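PDB 3U0A: acyl-CoA thioesterase II TesB2 from Mycobacterium marinum, which probably hydrolyses fatty acyl-CoA thioesters to free fatty acids and coenzyme A, as a member of the C/M/P thioester hydrolase family. Local coordinates for residues Leu13-Val18 / Ala49-Asp54; Gly43-Ser48 / Val94-His99. All blocks are in the same frame, centred on the assembly; numbering follows the deposited sequence.

Contact 1. Residues Leu13-Val18 / Ala49-Asp54. With NA (sodium ion), chain G; SO4 (sulfate ion), chain D.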
loop_
_atom_site.group_PDB
_atom_site.type_symbol
_atom_site.label_atom_id
_atom_site.label_comp_id
_atom_site.label_asym_id
_atom_site.label_seq_id
_atom_site.Cartn_x
_atom_site.Cartn_y
_atom_site.Cartn_z
ATOM N N LEU A 13 -22.534 14.038 1.789
ATOM C CA LEU A 13 -23.061 13.021 0.880
ATOM C C LEU A 13 -24.566 12.880 1.037
ATOM O O LEU A 13 -25.047 12.802 2.158
ATOM C CB LEU A 13 -22.473 11.648 1.205
ATOM C CG LEU A 13 -21.052 11.252 0.810
ATOM C CD1 LEU A 13 -20.902 9.801 1.278
ATOM C CD2 LEU A 13 -20.761 11.401 -0.676
ATOM N N GLU A 14 -25.296 12.802 -0.070
ATOM C CA GLU A 14 -26.702 12.442 -0.042
ATOM C C GLU A 14 -26.837 10.925 0.022
ATOM O O GLU A 14 -26.214 10.219 -0.744
ATOM C CB GLU A 14 -27.395 12.943 -1.325
ATOM C CG GLU A 14 -28.917 12.753 -1.346
ATOM C CD GLU A 14 -29.567 12.982 -2.722
ATOM O OE1 GLU A 14 -28.838 13.208 -3.732
ATOM O OE2 GLU A 14 -30.818 12.921 -2.800
ATOM N N GLN A 15 -27.671 10.389 0.883
ATOM C CA GLN A 15 -27.871 8.943 0.842
ATOM C C GLN A 15 -29.087 8.578 0.038
ATOM O O GLN A 15 -30.177 8.931 0.389
ATOM C CB GLN A 15 -28.017 8.368 2.231
ATOM C CG GLN A 15 -28.439 6.909 2.279
ATOM C CD GLN A 15 -28.538 6.449 3.705
ATOM O OE1 GLN A 15 -28.613 7.274 4.594
ATOM N NE2 GLN A 15 -28.507 5.159 3.940
ATOM N N LEU A 16 -28.872 7.822 -1.018
ATOM C CA LEU A 16 -29.900 7.438 -1.917
ATOM C C LEU A 16 -30.618 6.181 -1.470
ATOM O O LEU A 16 -31.784 6.014 -1.809
ATOM C CB LEU A 16 -29.296 7.174 -3.283
ATOM C CG LEU A 16 -28.610 8.328 -3.985
ATOM C CD1 LEU A 16 -28.095 7.817 -5.294
ATOM C CD2 LEU A 16 -29.607 9.464 -4.191
ATOM N N GLU A 17 -29.940 5.291 -0.749
ATOM C CA GLU A 17 -30.550 4.044 -0.235
ATOM C C GLU A 17 -29.523 3.409 0.651
ATOM O O GLU A 17 -28.414 3.868 0.692
ATOM C CB GLU A 17 -30.870 3.078 -1.389
ATOM C CG GLU A 17 -32.291 2.586 -1.446
ATOM C CD GLU A 17 -32.718 1.757 -0.226
ATOM O OE1 GLU A 17 -33.830 2.017 0.260
ATOM O OE2 GLU A 17 -31.961 0.864 0.251
ATOM N N VAL A 18 -29.844 2.330 1.336
ATOM C CA VAL A 18 -28.801 1.619 2.086
ATOM C C VAL A 18 -27.613 1.266 1.140
ATOM O O VAL A 18 -27.816 0.735 0.033
ATOM C CB VAL A 18 -29.342 0.350 2.787
ATOM C CG1 VAL A 18 -28.221 -0.412 3.456
ATOM C CG2 VAL A 18 -30.438 0.703 3.792
ATOM N N ALA A 49 -17.920 4.651 2.836
ATOM C CA ALA A 49 -17.592 3.469 3.572
ATOM C C ALA A 49 -17.916 3.714 5.063
ATOM O O ALA A 49 -18.543 2.881 5.688
ATOM C CB ALA A 49 -16.120 3.116 3.352
ATOM N N VAL A 50 -17.511 4.880 5.576
ATOM C CA VAL A 50 -17.581 5.219 6.974
ATOM C C VAL A 50 -19.052 5.283 7.491
ATOM O O VAL A 50 -19.357 4.959 8.658
ATOM C CB VAL A 50 -16.835 6.543 7.218
ATOM C CG1 VAL A 50 -17.083 7.089 8.617
ATOM C CG2 VAL A 50 -15.359 6.347 6.993
ATOM N N ARG A 51 -19.966 5.651 6.600
ATOM C CA ARG A 51 -21.379 5.792 6.977
ATOM C C ARG A 51 -22.116 4.468 7.182
ATOM O O ARG A 51 -23.169 4.429 7.823
ATOM C CB ARG A 51 -22.089 6.698 5.981
ATOM C CG ARG A 51 -21.703 8.121 6.312
ATOM C CD ARG A 51 -22.441 9.205 5.583
ATOM N NE ARG A 51 -23.900 9.098 5.623
ATOM C CZ ARG A 51 -24.705 10.031 5.108
ATOM N NH1 ARG A 51 -26.044 9.897 5.188
ATOM N NH2 ARG A 51 -24.157 11.130 4.538
ATOM N N THR A 52 -21.521 3.394 6.666
ATOM C CA THR A 52 -22.047 2.038 6.771
ATOM C C THR A 52 -21.353 1.259 7.876
ATOM O O THR A 52 -21.622 0.072 8.062
ATOM C CB THR A 52 -21.852 1.244 5.445
ATOM O OG1 THR A 52 -20.473 0.897 5.279
ATOM C CG2 THR A 52 -22.314 2.058 4.268
ATOM N N VAL A 53 -20.458 1.925 8.604
ATOM C CA VAL A 53 -19.684 1.277 9.681
ATOM C C VAL A 53 -20.115 1.768 11.046
ATOM O O VAL A 53 -20.209 2.941 11.267
ATOM C CB VAL A 53 -18.160 1.464 9.468
ATOM C CG1 VAL A 53 -17.355 0.904 10.629
ATOM C CG2 VAL A 53 -17.768 0.838 8.143
ATOM N N ASP A 54 -20.417 0.823 11.926
ATOM C CA ASP A 54 -20.498 1.062 13.361
ATOM C C ASP A 54 -19.337 1.954 13.856
ATOM O O ASP A 54 -18.180 1.606 13.688
ATOM C CB ASP A 54 -20.463 -0.281 14.083
ATOM C CG ASP A 54 -20.723 -0.149 15.586
ATOM O OD1 ASP A 54 -20.135 0.757 16.241
ATOM O OD2 ASP A 54 -21.536 -0.959 16.104
HETATM NA NA NA G . -18.302 4.876 11.217
HETATM S S SO4 D . -28.011 2.376 6.979
HETATM O O1 SO4 D . -27.966 0.865 6.989
HETATM O O2 SO4 D . -26.730 2.927 7.492
HETATM O O3 SO4 D . -28.192 2.878 5.581
HETATM O O4 SO4 D . -29.228 2.858 7.769
HETATM O O HOH W 1 -15.911 4.830 11.524
#
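A single arginine arm makes this partly buried contact near the surface: Arg51, from the C-terminal part of helix 34-51 of the N-terminal hotdog domain, reaches over to 13-18, which carries an outermost strand of this chain. Arg51 NH2 donates to Leu13 O at 3.0 Å, a bent bond (137° at the hydrogen) whose donor stands 33° off the carbonyl plane. A long, flexible residue suits this gap, since even the closest CA atoms, those of Gln15 and Arg51, lie 9.5 Å apart. A bend at chi3 (51°) brings the guanidinium to the Leu13 carbonyl, and the Arg51 side chain also packs on Tyr21 of strand 20-23. NH2 touches Leu13 CB, while NH1 lies obliquely near OE1 of Gln15, too far for a bond, the amide and guanidinium planes standing almost perpendicular. Buried Leu13 turns its apolar side chain onto the helix and Phe78, where a leucine is well suited. Extended and exposed, Gln15 gives a weak bond to a sulfate, probably from the crystallisation liquor, which Arg82 also holds. The backbone on either side of Arg51 and Thr52 binds a sodium ion, through Val50 O at 2.8 Å and Val53 O at 2.7 Å, with a water as a further ligand.

Contact 2. Residues Gly43-Ser48 / Val94-His99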
loop_
_atom_site.group_PDB
_atom_site.type_symbol
_atom_site.label_atom_id
_atom_site.label_comp_id
_atom_site.label_asym_id
_atom_site.label_seq_id
_atom_site.Cartn_x
_atom_site.Cartn_y
_atom_site.Cartn_z
ATOM N N GLY A 43 -11.868 10.549 -1.424
ATOM C CA GLY A 43 -12.254 10.946 -0.094
ATOM C C GLY A 43 -13.702 10.641 0.122
ATOM O O GLY A 43 -14.075 10.118 1.164
ATOM N N GLN A 44 -14.528 10.949 -0.876
ATOM C CA GLN A 44 -15.950 10.706 -0.757
ATOM C C GLN A 44 -16.221 9.209 -0.770
ATOM O O GLN A 44 -17.071 8.747 -0.016
ATOM C CB GLN A 44 -16.751 11.457 -1.822
ATOM C CG GLN A 44 -16.870 12.968 -1.531
ATOM C CD GLN A 44 -18.103 13.647 -2.175
ATOM O OE1 GLN A 44 -18.253 13.704 -3.412
ATOM N NE2 GLN A 44 -18.974 14.171 -1.335
ATOM N N SER A 45 -15.482 8.446 -1.560
ATOM C CA SER A 45 -15.582 7.000 -1.512
ATOM C C SER A 45 -15.342 6.474 -0.093
ATOM O O SER A 45 -16.044 5.587 0.350
ATOM C CB SER A 45 -14.593 6.350 -2.479
ATOM O OG SER A 45 -14.754 6.830 -3.777
ATOM N N LEU A 46 -14.359 7.023 0.616
ATOM C CA LEU A 46 -14.110 6.600 2.009
ATOM C C LEU A 46 -15.242 7.011 2.951
ATOM O O LEU A 46 -15.676 6.219 3.796
ATOM C CB LEU A 46 -12.786 7.147 2.552
ATOM C CG LEU A 46 -12.494 6.875 4.025
ATOM C CD1 LEU A 46 -12.313 5.415 4.333
ATOM C CD2 LEU A 46 -11.279 7.634 4.497
ATOM N N VAL A 47 -15.719 8.247 2.779
ATOM C CA VAL A 47 -16.773 8.757 3.629
ATOM C C VAL A 47 -17.993 7.866 3.498
ATOM O O VAL A 47 -18.659 7.591 4.481
ATOM C CB VAL A 47 -17.110 10.210 3.297
ATOM C CG1 VAL A 47 -18.368 10.677 4.043
ATOM C CG2 VAL A 47 -15.928 11.079 3.620
ATOM N N SER A 48 -18.255 7.396 2.285
ATOM C CA SER A 48 -19.330 6.426 2.034
ATOM C C SER A 48 -19.161 5.115 2.787
ATOM O O SER A 48 -20.134 4.500 3.246
ATOM C CB SER A 48 -19.369 6.095 0.551
ATOM O OG SER A 48 -20.177 7.024 -0.127
ATOM N N VAL A 94 -15.786 -0.125 -1.927
ATOM C CA VAL A 94 -16.582 0.929 -2.536
ATOM C C VAL A 94 -16.188 1.111 -4.000
ATOM O O VAL A 94 -14.979 1.129 -4.328
ATOM C CB VAL A 94 -16.394 2.310 -1.846
ATOM C CG1 VAL A 94 -17.245 3.375 -2.543
ATOM C CG2 VAL A 94 -16.739 2.260 -0.372
ATOM N N ASN A 95 -17.216 1.254 -4.862
ATOM C CA ASN A 95 -17.044 1.650 -6.253
ATOM C C ASN A 95 -17.683 3.019 -6.511
ATOM O O ASN A 95 -18.858 3.189 -6.315
ATOM C CB ASN A 95 -17.682 0.634 -7.204
ATOM C CG ASN A 95 -16.840 -0.614 -7.422
ATOM O OD1 ASN A 95 -15.647 -0.693 -7.052
ATOM N ND2 ASN A 95 -17.461 -1.604 -8.055
ATOM N N ALA A 96 -16.893 3.989 -6.954
ATOM C CA ALA A 96 -17.428 5.300 -7.329
ATOM C C ALA A 96 -17.773 5.222 -8.810
ATOM O O ALA A 96 -16.922 4.832 -9.624
ATOM C CB ALA A 96 -16.428 6.411 -7.050
ATOM N N VAL A 97 -19.024 5.559 -9.142
ATOM C CA VAL A 97 -19.551 5.330 -10.466
ATOM C C VAL A 97 -20.062 6.613 -11.114
ATOM O O VAL A 97 -20.733 7.424 -10.479
ATOM C CB VAL A 97 -20.671 4.234 -10.463
ATOM C CG1 VAL A 97 -21.381 4.177 -11.803
ATOM C CG2 VAL A 97 -20.118 2.853 -10.139
ATOM N N GLN A 98 -19.747 6.755 -12.403
ATOM C CA GLN A 98 -20.296 7.801 -13.281
ATOM C C GLN A 98 -20.680 7.259 -14.648
ATOM O O GLN A 98 -19.835 6.726 -15.349
ATOM C CB GLN A 98 -19.297 8.914 -13.502
ATOM C CG GLN A 98 -19.028 9.759 -12.275
ATOM C CD GLN A 98 -18.295 11.040 -12.619
ATOM O OE1 GLN A 98 -17.314 11.007 -13.377
ATOM N NE2 GLN A 98 -18.743 12.169 -12.059
ATOM N N HIS A 99 -21.955 7.458 -15.022
ATOM C CA HIS A 99 -22.529 7.003 -16.287
ATOM C C HIS A 99 -22.199 5.541 -16.518
ATOM O O HIS A 99 -21.747 5.117 -17.575
ATOM C CB HIS A 99 -22.133 7.946 -17.463
ATOM C CG HIS A 99 -23.022 7.785 -18.702
ATOM N ND1 HIS A 99 -24.382 7.994 -18.678
ATOM C CD2 HIS A 99 -22.709 7.363 -20.023
ATOM C CE1 HIS A 99 -24.891 7.718 -19.916
ATOM N NE2 HIS A 99 -23.874 7.345 -20.731
#
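Ser45 sets one face of helix 34-51 down on Val94 and Ala96 of strand 89-98, and the close packing is confined to these three buried residues. Val94 meets the helix with both methyls. Its CG2 lies 3.5 Å from Ser45 O, and CG1 approaches the same carbonyl oxygen as well as Ser45 CB, 4.0 Å away. With CG1 anti to the backbone N (chi1 179°), both methyls come to rest near the Ser45 carbonyl oxygen, where a beta-branched residue presents a broad, fairly rigid surface. Two residues along the strand, the methyl of Ala96 faces Ser45 OG at 3.7 Å. Both partners are small, which suits a place where helix and strand come near: the CA atoms of Ser45 and Val94 are 6.2 Å apart. This is the central packing of a hotdog fold, in which a long helix lies against an antiparallel sheet wrapped around it. The serine hydroxyl is buried among carbon atoms, and its need is met within the helix: chi1 of -55° sets OG beside the backbone N, and it is hydrogen-bonded to Val41 O one turn earlier. Phe78, Phe104 and Met106 from the flanking strands also pack against Ser45.

The packing slackens away from this patch. Ser48, about one turn further on, points at the strand without making close contact, and its side chain packs on Leu13 and Phe78. Asn95 turns to the other side of the strand, where it packs on Arg93 of the second subunit. Toward its far end the strand draws away from 43-48, Gln98 being tied instead to Asp71 N and Pro75 O.

In the fold
Both contacts use helix 34-51, at neighbouring stretches of it, 43-48 and 49-54: contact 2 lies in the buried interior, where the helix rests on strand 89-98, and contact 1 is toward the C-terminal end of the helix, where it meets segment 13-18 near the surface. Their centres lie about 11 Å apart. The chemistry follows the place. Contact 2 joins small and branched side chains by van der Waals packing, whereas contact 1 relies on a long charged side chain bonded to a backbone carbonyl, with ions nearby. Leu13 bridges the two, its side chain lying on Gln44, Val47 and Ser48 of the helix, and Ala49 CB continues the packing onto Val94 CG2 at 3.9 Å.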